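Local atomic coordinates of hypothetical protein yfcE (Escherichia coli, PDB entry 1SU1), a protein that is of unknown precise function but belongs to the calcineurin-like phosphoesterase superfamily and holds two zinc ions per chain. Residues D61-G66 with Q104-F109; R43-F48 with E82-V87; T152-A157 with G176-S181; A113-V118 with G130-P135; E136-L141 with I163-P168. All coordinates share one frame; numbering follows the deposited sequence.

Interaction 1: D61-G66 with Q104-F109. With ZN (zinc ion), chain E.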
# COMPACT_ATOMS: atom_id res chain seq x y z
N ASP A 61 7.84 8.96 -11.94
CA ASP A 61 9.25 8.61 -12.08
C ASP A 61 10.02 9.92 -12.23
O ASP A 61 10.56 10.26 -13.29
CB ASP A 61 9.45 7.65 -13.26
CG ASP A 61 8.89 6.26 -12.96
OD1 ASP A 61 8.02 6.16 -12.07
OD2 ASP A 61 9.31 5.28 -13.61
N VAL A 62 10.03 10.64 -11.10
CA VAL A 62 10.62 11.95 -10.95
C VAL A 62 12.13 12.05 -10.73
O VAL A 62 12.83 12.65 -11.56
CB VAL A 62 9.88 12.67 -9.80
CG1 VAL A 62 10.26 14.13 -9.75
CG2 VAL A 62 8.37 12.51 -9.99
N LEU A 63 12.65 11.47 -9.65
CA LEU A 63 14.07 11.58 -9.33
C LEU A 63 14.98 10.38 -9.57
O LEU A 63 16.15 10.55 -9.94
CB LEU A 63 14.23 12.00 -7.87
CG LEU A 63 13.38 13.20 -7.45
CD1 LEU A 63 13.52 13.43 -5.96
CD2 LEU A 63 13.84 14.44 -8.23
N ASN A 64 14.47 9.18 -9.36
CA ASN A 64 15.28 7.97 -9.53
C ASN A 64 15.44 7.59 -11.01
O ASN A 64 14.47 7.59 -11.78
CB ASN A 64 14.65 6.84 -8.70
CG ASN A 64 15.24 5.48 -8.99
OD1 ASN A 64 16.45 5.30 -9.12
ND2 ASN A 64 14.36 4.48 -9.07
N HIS A 65 16.68 7.28 -11.41
CA HIS A 65 16.95 6.90 -12.79
C HIS A 65 16.32 5.56 -13.14
O HIS A 65 15.97 5.31 -14.29
CB HIS A 65 18.46 6.85 -13.04
CG HIS A 65 19.18 5.82 -12.23
ND1 HIS A 65 19.44 4.54 -12.69
CD2 HIS A 65 19.70 5.87 -10.97
CE1 HIS A 65 20.09 3.86 -11.77
NE2 HIS A 65 20.26 4.64 -10.71
N GLY A 66 16.16 4.70 -12.13
CA GLY A 66 15.59 3.39 -12.37
C GLY A 66 16.72 2.38 -12.47
O GLY A 66 17.61 2.55 -13.29
N GLN A 104 9.07 11.71 -1.87
CA GLN A 104 7.93 12.47 -1.38
C GLN A 104 8.37 13.42 -0.28
O GLN A 104 7.83 14.51 -0.17
CB GLN A 104 6.82 11.54 -0.85
CG GLN A 104 5.68 12.30 -0.18
CD GLN A 104 4.96 13.25 -1.14
OE1 GLN A 104 4.00 12.86 -1.82
NE2 GLN A 104 5.43 14.50 -1.21
N MET A 105 9.32 13.00 0.55
CA MET A 105 9.77 13.88 1.63
C MET A 105 10.59 15.07 1.08
O MET A 105 10.72 16.10 1.77
CB MET A 105 10.58 13.11 2.68
CG MET A 105 10.61 13.74 4.06
SD MET A 105 12.19 13.54 4.92
CE MET A 105 12.07 14.82 6.17
N LEU A 106 11.12 14.94 -0.13
CA LEU A 106 11.90 16.02 -0.74
C LEU A 106 11.03 17.00 -1.53
O LEU A 106 11.20 18.21 -1.42
CB LEU A 106 12.98 15.44 -1.66
CG LEU A 106 14.17 14.76 -0.98
CD1 LEU A 106 15.17 14.28 -2.03
CD2 LEU A 106 14.84 15.73 -0.03
N LEU A 107 10.09 16.46 -2.30
CA LEU A 107 9.19 17.26 -3.12
C LEU A 107 8.02 17.84 -2.33
O LEU A 107 7.39 17.15 -1.52
CB LEU A 107 8.69 16.42 -4.30
CG LEU A 107 9.83 15.85 -5.16
CD1 LEU A 107 9.30 14.78 -6.12
CD2 LEU A 107 10.49 16.99 -5.95
N HIS A 108 7.71 19.11 -2.59
CA HIS A 108 6.64 19.81 -1.87
C HIS A 108 5.24 19.76 -2.46
O HIS A 108 4.43 20.65 -2.22
CB HIS A 108 7.05 21.26 -1.63
CG HIS A 108 8.29 21.40 -0.81
ND1 HIS A 108 8.87 22.62 -0.55
CD2 HIS A 108 9.06 20.47 -0.19
CE1 HIS A 108 9.95 22.43 0.20
NE2 HIS A 108 10.08 21.14 0.42
N PHE A 109 4.96 18.72 -3.24
CA PHE A 109 3.64 18.53 -3.81
C PHE A 109 3.36 17.02 -3.70
O PHE A 109 4.30 16.21 -3.69
CB PHE A 109 3.57 19.02 -5.27
CG PHE A 109 4.65 18.47 -6.16
CD1 PHE A 109 5.89 19.09 -6.25
CD2 PHE A 109 4.43 17.31 -6.90
CE1 PHE A 109 6.89 18.59 -7.07
CE2 PHE A 109 5.43 16.80 -7.73
CZ PHE A 109 6.66 17.43 -7.80
ZN ZN E . 8.02 3.85 -14.96
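V62 and L107 meet tip to tip: CG1 of V62 lies 3.8 Å from CD1 of L107, and this methyl pair is the tight part of the contact. In V62 that methyl stands anti to the backbone N (chi1 -170°), which carries it out from the loop toward L107, the first residue to leave helical geometry after helix 101-106. L63 adds a looser layer. Its CD1 sits 4.3 Å from CD1 of L106 and about as far from CD1 of L107, so one methyl serves two leucines. No hydrogen bond spans the two segments. V62 also rests on L84, and L63 on V80 and V81 of helix 77-85, which closes the apolar cluster from a further side. This is the loop after strand 55-58 that carries a metal ligand in the calcineurin-like phosphoesterase fold: just before V62, D61 OD2 binds a zinc ion at 2.4 Å, in a site shared with N97, H129 and H151. D61 OD1 takes a hydrogen bond from the backbone of C98, which should fix the turn of the carboxylate. Further along, G66 N donates to N64 OD1 at 3.1 Å in an Asx turn, the donor standing well above the carbonyl plane. The looser side is at L106, partly exposed and packed also on P67 of the second subunit, and Q104 NE2 bonds to F109 O at 3.2 Å.

Interaction 2: R43-F48 with E82-V87; sequences RVLELF and ERLNEV
R83 meets L45 through its backbone and the root of its side chain: CD2 of L45 sits 3.3 Å from the carbonyl O of R83 and 3.9 Å from R83 CB. From there the arginine bends at chi2 (-67°), and its guanidinium leaves the contact for a salt bridge with E42, one turn before E46 on helix 38-51. The aliphatic base of R83 thus lies against the leucine while its charge is paired beside the contact. Next comes L84, where the backbones are closest, L84 CA lying 7.9 Å from L45 CA. Its CD2 meets the other branch of the same leucine, CD1 of L45, at 3.9 Å, the two side chains crossing at about a right angle. L45 is therefore shared, one methyl to each of two consecutive residues. N85 turns away and uses its amide on H108 N and L106 O. V87 closes the segment: its CG2 touches F48 CE2 at 3.6 Å, at the edge of the ring near its plane. F48 reaches this spot with CG anti to the backbone N (chi1 177°), and its side chain also rests on M29. No hydrogen bond joins the two segments; the R83-E42 salt bridge adds a polar tie between the helices. Since V44, L47 and F48 lie on strand 27-31, this is helix-to-helix packing beside the six-stranded sheet of the calcineurin-like phosphoesterase fold.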
# COMPACT_ATOMS: atom_id res chain seq x y z
N ARG A 43 14.11 22.80 -18.80
CA ARG A 43 13.42 23.09 -20.04
C ARG A 43 11.90 22.97 -19.86
O ARG A 43 11.13 23.84 -20.30
CB ARG A 43 13.91 22.14 -21.13
CG ARG A 43 13.19 22.24 -22.48
CD ARG A 43 13.35 23.60 -23.17
NE ARG A 43 12.91 23.50 -24.56
CZ ARG A 43 12.62 24.53 -25.35
NH1 ARG A 43 12.71 25.78 -24.89
NH2 ARG A 43 12.23 24.32 -26.60
N VAL A 44 11.46 21.89 -19.21
CA VAL A 44 10.04 21.68 -18.94
C VAL A 44 9.50 22.90 -18.22
O VAL A 44 8.43 23.41 -18.55
CB VAL A 44 9.80 20.44 -18.03
CG1 VAL A 44 8.38 20.48 -17.46
CG2 VAL A 44 10.02 19.16 -18.80
N LEU A 45 10.24 23.34 -17.21
CA LEU A 45 9.83 24.49 -16.42
C LEU A 45 9.82 25.82 -17.18
O LEU A 45 9.03 26.71 -16.85
CB LEU A 45 10.71 24.59 -15.17
CG LEU A 45 10.23 23.85 -13.90
CD1 LEU A 45 9.78 22.44 -14.23
CD2 LEU A 45 11.35 23.83 -12.87
N GLU A 46 10.68 25.99 -18.18
CA GLU A 46 10.65 27.26 -18.91
C GLU A 46 9.45 27.21 -19.85
O GLU A 46 8.75 28.21 -20.02
CB GLU A 46 11.97 27.51 -19.68
CG GLU A 46 12.07 26.93 -21.09
CD GLU A 46 13.25 27.49 -21.89
OE1 GLU A 46 14.41 27.14 -21.60
OE2 GLU A 46 13.01 28.30 -22.81
N LEU A 47 9.19 26.04 -20.42
CA LEU A 47 8.05 25.88 -21.31
C LEU A 47 6.75 26.03 -20.53
O LEU A 47 5.80 26.67 -21.00
CB LEU A 47 8.09 24.51 -22.00
CG LEU A 47 9.19 24.37 -23.06
CD1 LEU A 47 9.28 22.94 -23.54
CD2 LEU A 47 8.90 25.31 -24.22
N PHE A 48 6.71 25.47 -19.32
CA PHE A 48 5.51 25.58 -18.50
C PHE A 48 5.19 27.04 -18.22
O PHE A 48 4.05 27.48 -18.36
CB PHE A 48 5.66 24.83 -17.17
CG PHE A 48 4.48 24.98 -16.25
CD1 PHE A 48 3.20 24.61 -16.68
CD2 PHE A 48 4.63 25.51 -14.97
CE1 PHE A 48 2.09 24.77 -15.85
CE2 PHE A 48 3.52 25.67 -14.13
CZ PHE A 48 2.26 25.29 -14.57
N GLU A 82 14.97 21.03 -5.99
CA GLU A 82 14.91 22.47 -5.75
C GLU A 82 14.10 23.17 -6.84
O GLU A 82 13.27 24.03 -6.56
CB GLU A 82 16.32 23.09 -5.74
CG GLU A 82 17.07 23.02 -4.42
CD GLU A 82 18.52 23.49 -4.56
OE1 GLU A 82 18.75 24.56 -5.16
OE2 GLU A 82 19.44 22.79 -4.05
N ARG A 83 14.36 22.78 -8.08
CA ARG A 83 13.67 23.38 -9.22
C ARG A 83 12.18 23.05 -9.30
O ARG A 83 11.36 23.94 -9.56
CB ARG A 83 14.38 22.97 -10.52
CG ARG A 83 15.76 23.63 -10.71
CD ARG A 83 15.64 25.14 -10.92
NE ARG A 83 16.81 25.71 -11.60
CZ ARG A 83 17.92 26.11 -10.99
NH1 ARG A 83 18.04 26.02 -9.67
NH2 ARG A 83 18.93 26.60 -11.70
N LEU A 84 11.80 21.79 -9.07
CA LEU A 84 10.38 21.46 -9.12
C LEU A 84 9.61 22.13 -7.99
O LEU A 84 8.46 22.52 -8.16
CB LEU A 84 10.18 19.94 -9.09
CG LEU A 84 10.63 19.18 -10.34
CD1 LEU A 84 10.48 17.69 -10.14
CD2 LEU A 84 9.81 19.65 -11.55
N ASN A 85 10.25 22.31 -6.83
CA ASN A 85 9.56 22.94 -5.71
C ASN A 85 9.22 24.41 -5.90
O ASN A 85 8.35 24.95 -5.20
CB ASN A 85 10.36 22.75 -4.41
CG ASN A 85 10.20 21.33 -3.84
OD1 ASN A 85 9.20 20.66 -4.12
ND2 ASN A 85 11.17 20.89 -3.06
N GLU A 86 9.90 25.08 -6.83
CA GLU A 86 9.62 26.50 -7.07
C GLU A 86 8.20 26.65 -7.62
O GLU A 86 7.58 27.71 -7.47
CB GLU A 86 10.64 27.10 -8.05
CG GLU A 86 12.01 27.37 -7.42
CD GLU A 86 13.12 27.66 -8.44
OE1 GLU A 86 14.28 27.82 -8.02
OE2 GLU A 86 12.83 27.73 -9.66
N VAL A 87 7.66 25.60 -8.22
CA VAL A 87 6.31 25.66 -8.77
C VAL A 87 5.35 24.62 -8.14
O VAL A 87 4.32 24.26 -8.72
CB VAL A 87 6.37 25.52 -10.33
CG1 VAL A 87 6.68 24.08 -10.72
CG2 VAL A 87 5.09 26.01 -10.95

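Interaction 3: T152-A157 with G176-S181. With ZN (zinc ion), chain F.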
# COMPACT_ATOMS: atom_id res chain seq x y z
N THR A 152 6.20 3.74 -20.53
CA THR A 152 6.82 3.04 -21.66
C THR A 152 7.90 3.87 -22.37
O THR A 152 8.76 3.32 -23.06
CB THR A 152 5.79 2.68 -22.76
OG1 THR A 152 5.22 3.88 -23.29
CG2 THR A 152 4.69 1.79 -22.18
N HIS A 153 7.86 5.18 -22.18
CA HIS A 153 8.80 6.09 -22.83
C HIS A 153 8.55 6.08 -24.35
O HIS A 153 9.47 6.36 -25.12
CB HIS A 153 10.26 5.68 -22.57
CG HIS A 153 10.64 5.66 -21.13
ND1 HIS A 153 11.95 5.56 -20.71
CD2 HIS A 153 9.89 5.69 -20.00
CE1 HIS A 153 11.99 5.53 -19.39
NE2 HIS A 153 10.75 5.61 -18.94
N LEU A 154 7.33 5.73 -24.75
CA LEU A 154 6.96 5.72 -26.16
C LEU A 154 5.74 6.61 -26.32
O LEU A 154 4.69 6.34 -25.75
CB LEU A 154 6.66 4.29 -26.64
CG LEU A 154 7.87 3.34 -26.79
CD1 LEU A 154 7.40 1.97 -27.26
CD2 LEU A 154 8.87 3.92 -27.79
N PRO A 155 5.87 7.70 -27.11
CA PRO A 155 4.76 8.63 -27.33
C PRO A 155 3.58 8.03 -28.08
O PRO A 155 3.76 7.25 -29.01
CB PRO A 155 5.42 9.75 -28.12
CG PRO A 155 6.35 8.98 -29.01
CD PRO A 155 6.98 7.98 -28.04
N VAL A 156 2.37 8.38 -27.65
CA VAL A 156 1.18 7.87 -28.30
C VAL A 156 0.11 8.95 -28.28
O VAL A 156 0.02 9.73 -27.33
CB VAL A 156 0.65 6.58 -27.59
CG1 VAL A 156 -0.64 6.12 -28.25
CG2 VAL A 156 1.69 5.48 -27.66
N ALA A 157 -0.71 8.98 -29.33
CA ALA A 157 -1.81 9.94 -29.41
C ALA A 157 -2.72 9.38 -30.49
O ALA A 157 -2.51 9.62 -31.68
CB ALA A 157 -1.30 11.33 -29.81
N GLY A 176 12.55 3.97 -29.05
CA GLY A 176 12.07 3.88 -30.41
C GLY A 176 12.58 4.95 -31.37
O GLY A 176 11.94 5.24 -32.38
N GLY A 177 13.71 5.56 -31.04
CA GLY A 177 14.28 6.59 -31.89
C GLY A 177 13.56 7.92 -31.88
O GLY A 177 13.83 8.78 -32.71
N ASN A 178 12.64 8.12 -30.93
CA ASN A 178 11.90 9.37 -30.82
C ASN A 178 12.68 10.43 -30.05
O ASN A 178 13.60 10.11 -29.30
CB ASN A 178 10.57 9.15 -30.09
CG ASN A 178 9.67 8.17 -30.80
OD1 ASN A 178 8.93 8.54 -31.70
ND2 ASN A 178 9.75 6.91 -30.39
N PRO A 179 12.31 11.70 -30.22
CA PRO A 179 12.97 12.81 -29.53
C PRO A 179 12.41 12.91 -28.11
O PRO A 179 11.31 12.42 -27.85
CB PRO A 179 12.56 14.05 -30.34
CG PRO A 179 12.06 13.49 -31.65
CD PRO A 179 11.41 12.20 -31.27
N ALA A 180 13.14 13.55 -27.21
CA ALA A 180 12.66 13.74 -25.85
C ALA A 180 11.38 14.56 -26.04
O ALA A 180 11.36 15.47 -26.89
CB ALA A 180 13.68 14.53 -25.03
N SER A 181 10.33 14.26 -25.28
CA SER A 181 9.06 14.98 -25.45
C SER A 181 8.24 15.30 -24.20
O SER A 181 8.53 14.83 -23.10
CB SER A 181 8.18 14.20 -26.43
OG SER A 181 8.15 12.81 -26.12
ZN ZN F . 10.29 5.69 -16.78
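A flat amide laid against a proline ring is the oddity here: N178 and P155 come from opposite directions, with N178 OD1 3.8 Å from P155 CG and N178 ND2 also 3.8 Å from P155 CD. The face of the amide thus lies over the CG-CD bond of the proline. Nothing polar joins the two segments. The amide is held instead by a hydrogen bond from ND2 to the backbone O of K175, which should limit its rotation and keep it against the proline. L154 comes in across this group at about a right angle, its CD2 4.1 Å from N178 ND2 and 3.9 Å from the backbone N of G176. G176 has positive phi, and the leucine methyl packs against its backbone. One residue before L154, H153 NE2 binds a zinc ion at 2.2 Å, a site shared with D33 and H35. T152 OG1 accepts from L154 N at 3.2 Å, an ST turn that spans H153. The contact sits at the surface: P155 leads into strand 156-160 and touches V192 of strand 189-194, while S181 opens strand 181-186, so loops of the two sheets meet here.

Interaction 4: A113-V118 with G130-P135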
# COMPACT_ATOMS: atom_id res chain seq x y z
N ALA A 113 -0.47 9.51 -4.93
CA ALA A 113 -1.71 9.03 -5.55
C ALA A 113 -1.42 8.18 -6.80
O ALA A 113 -0.64 8.59 -7.66
CB ALA A 113 -2.61 10.21 -5.91
N PRO A 114 -2.06 7.00 -6.91
CA PRO A 114 -1.86 6.11 -8.06
C PRO A 114 -2.57 6.56 -9.34
O PRO A 114 -2.23 6.11 -10.44
CB PRO A 114 -2.35 4.76 -7.53
CG PRO A 114 -3.50 5.15 -6.67
CD PRO A 114 -2.95 6.37 -5.91
N TRP A 115 -3.58 7.41 -9.19
CA TRP A 115 -4.34 7.95 -10.30
C TRP A 115 -5.13 9.17 -9.84
O TRP A 115 -5.31 9.37 -8.64
CB TRP A 115 -5.29 6.90 -10.91
CG TRP A 115 -6.03 6.06 -9.89
CD1 TRP A 115 -7.08 6.46 -9.09
CD2 TRP A 115 -5.72 4.72 -9.51
NE1 TRP A 115 -7.43 5.44 -8.24
CE2 TRP A 115 -6.61 4.36 -8.47
CE3 TRP A 115 -4.77 3.78 -9.95
CZ2 TRP A 115 -6.58 3.11 -7.84
CZ3 TRP A 115 -4.74 2.53 -9.33
CH2 TRP A 115 -5.64 2.20 -8.29
N GLN A 116 -5.55 10.00 -10.79
CA GLN A 116 -6.34 11.19 -10.51
C GLN A 116 -7.16 11.48 -11.77
O GLN A 116 -6.97 10.81 -12.79
CB GLN A 116 -5.45 12.38 -10.11
CG GLN A 116 -4.62 12.10 -8.86
CD GLN A 116 -4.10 13.35 -8.15
OE1 GLN A 116 -4.87 14.16 -7.64
NE2 GLN A 116 -2.78 13.50 -8.11
N GLN A 117 -8.07 12.44 -11.70
CA GLN A 117 -8.94 12.70 -12.85
C GLN A 117 -9.10 14.15 -13.29
O GLN A 117 -8.96 15.09 -12.50
CB GLN A 117 -10.36 12.21 -12.55
CG GLN A 117 -10.45 10.90 -11.80
CD GLN A 117 -10.25 9.72 -12.69
OE1 GLN A 117 -10.88 9.62 -13.74
NE2 GLN A 117 -9.39 8.80 -12.27
N VAL A 118 -9.46 14.30 -14.56
CA VAL A 118 -9.74 15.60 -15.14
C VAL A 118 -11.09 15.43 -15.82
O VAL A 118 -11.27 14.50 -16.61
CB VAL A 118 -8.71 16.01 -16.22
CG1 VAL A 118 -9.10 17.36 -16.80
CG2 VAL A 118 -7.31 16.07 -15.62
N GLY A 130 1.34 4.06 -15.46
CA GLY A 130 1.42 3.04 -16.48
C GLY A 130 1.79 1.65 -16.00
O GLY A 130 1.67 0.69 -16.77
N HIS A 131 2.25 1.52 -14.76
CA HIS A 131 2.61 0.20 -14.26
C HIS A 131 1.46 -0.51 -13.54
O HIS A 131 1.50 -1.72 -13.36
CB HIS A 131 3.84 0.29 -13.35
CG HIS A 131 3.64 1.14 -12.13
ND1 HIS A 131 3.18 2.43 -12.20
CD2 HIS A 131 3.88 0.89 -10.82
CE1 HIS A 131 3.15 2.95 -10.98
NE2 HIS A 131 3.57 2.03 -10.13
N LEU A 132 0.45 0.25 -13.11
CA LEU A 132 -0.72 -0.31 -12.43
C LEU A 132 -1.83 -0.49 -13.47
O LEU A 132 -2.33 -1.59 -13.68
CB LEU A 132 -1.19 0.65 -11.33
CG LEU A 132 -0.11 1.14 -10.34
CD1 LEU A 132 -0.70 2.15 -9.37
CD2 LEU A 132 0.49 -0.03 -9.60
N PHE A 133 -2.20 0.60 -14.13
CA PHE A 133 -3.19 0.58 -15.20
C PHE A 133 -2.46 1.07 -16.45
O PHE A 133 -1.57 1.91 -16.36
CB PHE A 133 -4.36 1.52 -14.89
CG PHE A 133 -5.38 0.94 -13.95
CD1 PHE A 133 -6.03 -0.26 -14.26
CD2 PHE A 133 -5.70 1.60 -12.77
CE1 PHE A 133 -6.98 -0.79 -13.40
CE2 PHE A 133 -6.66 1.07 -11.90
CZ PHE A 133 -7.30 -0.12 -12.22
N GLY A 134 -2.83 0.54 -17.61
CA GLY A 134 -2.17 0.95 -18.83
C GLY A 134 -2.75 0.29 -20.06
O GLY A 134 -3.82 -0.32 -19.99
N PRO A 135 -2.05 0.38 -21.20
CA PRO A 135 -2.47 -0.21 -22.48
C PRO A 135 -2.82 -1.69 -22.40
O PRO A 135 -3.69 -2.18 -23.12
CB PRO A 135 -1.26 0.03 -23.38
CG PRO A 135 -0.68 1.27 -22.83
CD PRO A 135 -0.75 1.06 -21.34
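The backbones come closest at P114 and L132, whose CA atoms are 7.8 Å apart, and no hydrogen bond crosses between segment 113-118 and the loop that follows strand 124-128. W115 and F133 make the main contact. CZ3 of W115 lies 3.5 Å from CE2 of F133, which sits over one face of the indole, yet the rings are oblique, their planes at 52° and the centroids of the indole six-membered ring and the phenyl 5.2 Å apart. With W115 CG between the backbone N and the carbonyl carbon (chi1 43°), the indole is brought against P114, whose CG lies over the centre of one face, 3.5 Å above the plane, so the proline and F133 both pack on the one ring system. Strands 115-119 and 124-128 form an antiparallel pair at the margin of the five-stranded sheet within this chain, and the indole also meets the ring of F126 from the second of them. L132 fills the other end of the contact: its CD1 is 3.6 Å from P114 CB and 4.1 Å from W115 CZ3. Its CG lies over the centre of the H131 ring, whose NE2 is hydrogen-bonded to E101 of the second subunit. Beyond W115 the strand pairs in parallel with a strand of the third subunit, where Q116 and Q117 exchange side-chain hydrogen bonds with Q117 and Q116 of that chain.

Interaction 5: E136-L141 with I163-P168; sequences ENLPAL and IFHFNP
L138 opens the contact, its CD2 lying 4.1 Å from H165 NE2 and 4.4 Å from I163 CD1. It crosses the histidine at about a right angle, and the methyl approaches the imidazole obliquely. L138 also rests on L147 of strand 146-148. P139 turns to the neighbouring surface, packing on L147, F126 and F133. These residues lie in the long loop between strands 124-128 and 146-148, which folds over one face of the five-stranded mixed sheet; strand 163-167 runs beside 146-148 in parallel and beside 156-160 in antiparallel fashion. L141 completes the segment with CD1 4.2 Å from I163 CD1, again crossing at about a right angle. I163 CG1 stands between the backbone N and the carbonyl carbon (chi1 59°), and its extended end brings CD1 within touch of both leucines. No hydrogen bond crosses. L138 is exposed, while I163 and H165 are buried, and A140 packs on H108 of the third subunit.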
# COMPACT_ATOMS: atom_id res chain seq x y z
N GLU A 136 -2.14 -2.41 -21.51
CA GLU A 136 -2.37 -3.83 -21.35
C GLU A 136 -3.18 -4.22 -20.11
O GLU A 136 -3.29 -5.39 -19.78
CB GLU A 136 -1.04 -4.57 -21.37
CG GLU A 136 -0.30 -4.36 -22.68
CD GLU A 136 0.99 -5.12 -22.75
OE1 GLU A 136 1.71 -4.97 -23.75
OE2 GLU A 136 1.29 -5.88 -21.80
N ASN A 137 -3.73 -3.21 -19.44
CA ASN A 137 -4.56 -3.42 -18.26
C ASN A 137 -5.39 -2.15 -18.08
O ASN A 137 -5.11 -1.32 -17.22
CB ASN A 137 -3.72 -3.64 -17.01
CG ASN A 137 -4.58 -4.02 -15.81
OD1 ASN A 137 -4.21 -3.79 -14.66
ND2 ASN A 137 -5.74 -4.61 -16.09
N LEU A 138 -6.41 -2.03 -18.92
CA LEU A 138 -7.28 -0.87 -18.95
C LEU A 138 -8.23 -0.66 -17.77
O LEU A 138 -8.84 -1.59 -17.27
CB LEU A 138 -8.11 -0.90 -20.23
CG LEU A 138 -7.33 -0.94 -21.55
CD1 LEU A 138 -8.29 -1.06 -22.73
CD2 LEU A 138 -6.50 0.32 -21.66
N PRO A 139 -8.33 0.59 -17.31
CA PRO A 139 -9.23 0.91 -16.20
C PRO A 139 -10.60 0.89 -16.87
O PRO A 139 -10.68 0.89 -18.10
CB PRO A 139 -8.83 2.33 -15.82
CG PRO A 139 -7.41 2.40 -16.21
CD PRO A 139 -7.41 1.71 -17.55
N ALA A 140 -11.67 0.86 -16.09
CA ALA A 140 -13.00 0.86 -16.69
C ALA A 140 -13.27 2.30 -17.13
O ALA A 140 -13.21 3.22 -16.32
CB ALA A 140 -14.05 0.41 -15.67
N LEU A 141 -13.56 2.50 -18.41
CA LEU A 141 -13.81 3.84 -18.92
C LEU A 141 -14.97 3.87 -19.89
O LEU A 141 -15.31 2.85 -20.49
CB LEU A 141 -12.54 4.39 -19.61
CG LEU A 141 -11.29 4.55 -18.75
CD1 LEU A 141 -10.08 4.86 -19.62
CD2 LEU A 141 -11.51 5.66 -17.74
N ILE A 163 -11.89 4.25 -26.82
CA ILE A 163 -11.29 5.28 -25.99
C ILE A 163 -10.03 5.84 -26.65
O ILE A 163 -9.55 5.30 -27.66
CB ILE A 163 -10.92 4.77 -24.58
CG1 ILE A 163 -9.94 3.60 -24.68
CG2 ILE A 163 -12.18 4.37 -23.82
CD1 ILE A 163 -9.20 3.30 -23.39
N PHE A 164 -9.49 6.91 -26.07
CA PHE A 164 -8.29 7.54 -26.59
C PHE A 164 -7.10 7.22 -25.68
O PHE A 164 -7.23 7.23 -24.46
CB PHE A 164 -8.47 9.06 -26.63
CG PHE A 164 -9.51 9.53 -27.61
CD1 PHE A 164 -9.27 9.48 -28.98
CD2 PHE A 164 -10.73 10.03 -27.15
CE1 PHE A 164 -10.24 9.93 -29.89
CE2 PHE A 164 -11.70 10.48 -28.04
CZ PHE A 164 -11.46 10.43 -29.42
N HIS A 165 -5.95 6.94 -26.28
CA HIS A 165 -4.72 6.69 -25.52
C HIS A 165 -3.80 7.89 -25.75
O HIS A 165 -3.66 8.36 -26.89
CB HIS A 165 -4.01 5.42 -25.99
CG HIS A 165 -4.70 4.15 -25.62
ND1 HIS A 165 -4.06 2.93 -25.62
CD2 HIS A 165 -5.99 3.89 -25.29
CE1 HIS A 165 -4.92 1.98 -25.30
NE2 HIS A 165 -6.10 2.54 -25.10
N PHE A 166 -3.17 8.38 -24.69
CA PHE A 166 -2.24 9.50 -24.80
C PHE A 166 -1.05 9.30 -23.86
O PHE A 166 -1.23 9.14 -22.65
CB PHE A 166 -2.95 10.82 -24.48
CG PHE A 166 -2.04 12.03 -24.58
CD1 PHE A 166 -1.50 12.42 -25.81
CD2 PHE A 166 -1.70 12.75 -23.44
CE1 PHE A 166 -0.63 13.52 -25.89
CE2 PHE A 166 -0.83 13.84 -23.51
CZ PHE A 166 -0.30 14.23 -24.74
N ASN A 167 0.16 9.33 -24.44
CA ASN A 167 1.41 9.16 -23.71
C ASN A 167 2.41 10.21 -24.23
O ASN A 167 2.81 10.15 -25.38
CB ASN A 167 1.96 7.75 -23.93
CG ASN A 167 3.20 7.45 -23.09
OD1 ASN A 167 3.93 8.36 -22.67
ND2 ASN A 167 3.44 6.15 -22.84
N PRO A 168 2.84 11.16 -23.36
CA PRO A 168 3.80 12.26 -23.65
C PRO A 168 5.19 11.78 -23.95
O PRO A 168 6.02 12.54 -24.43
CB PRO A 168 3.83 13.08 -22.35
CG PRO A 168 2.52 12.84 -21.75
CD PRO A 168 2.16 11.39 -22.08

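From the N terminus, interaction 2 opens first and closes the stretch from helix 38-51 to helix 77-85. Interaction 1 crosses it, starting at 61-66 inside that stretch and ending after helix 101-106; the two touch at N85 and at L84. Interaction 4 then closes the short hairpin of strands 115-119 and 124-128. Interaction 5 starts straight after it, touches it where F133 meets P139, and reaches strand 163-167. Interaction 3 crosses interaction 5, with S181 OG bonded to P168 O. Interactions 1 and 2 tie helices and loops beside the six-stranded sheet, 4 and 5 the five-stranded one, while 3 joins loops of both.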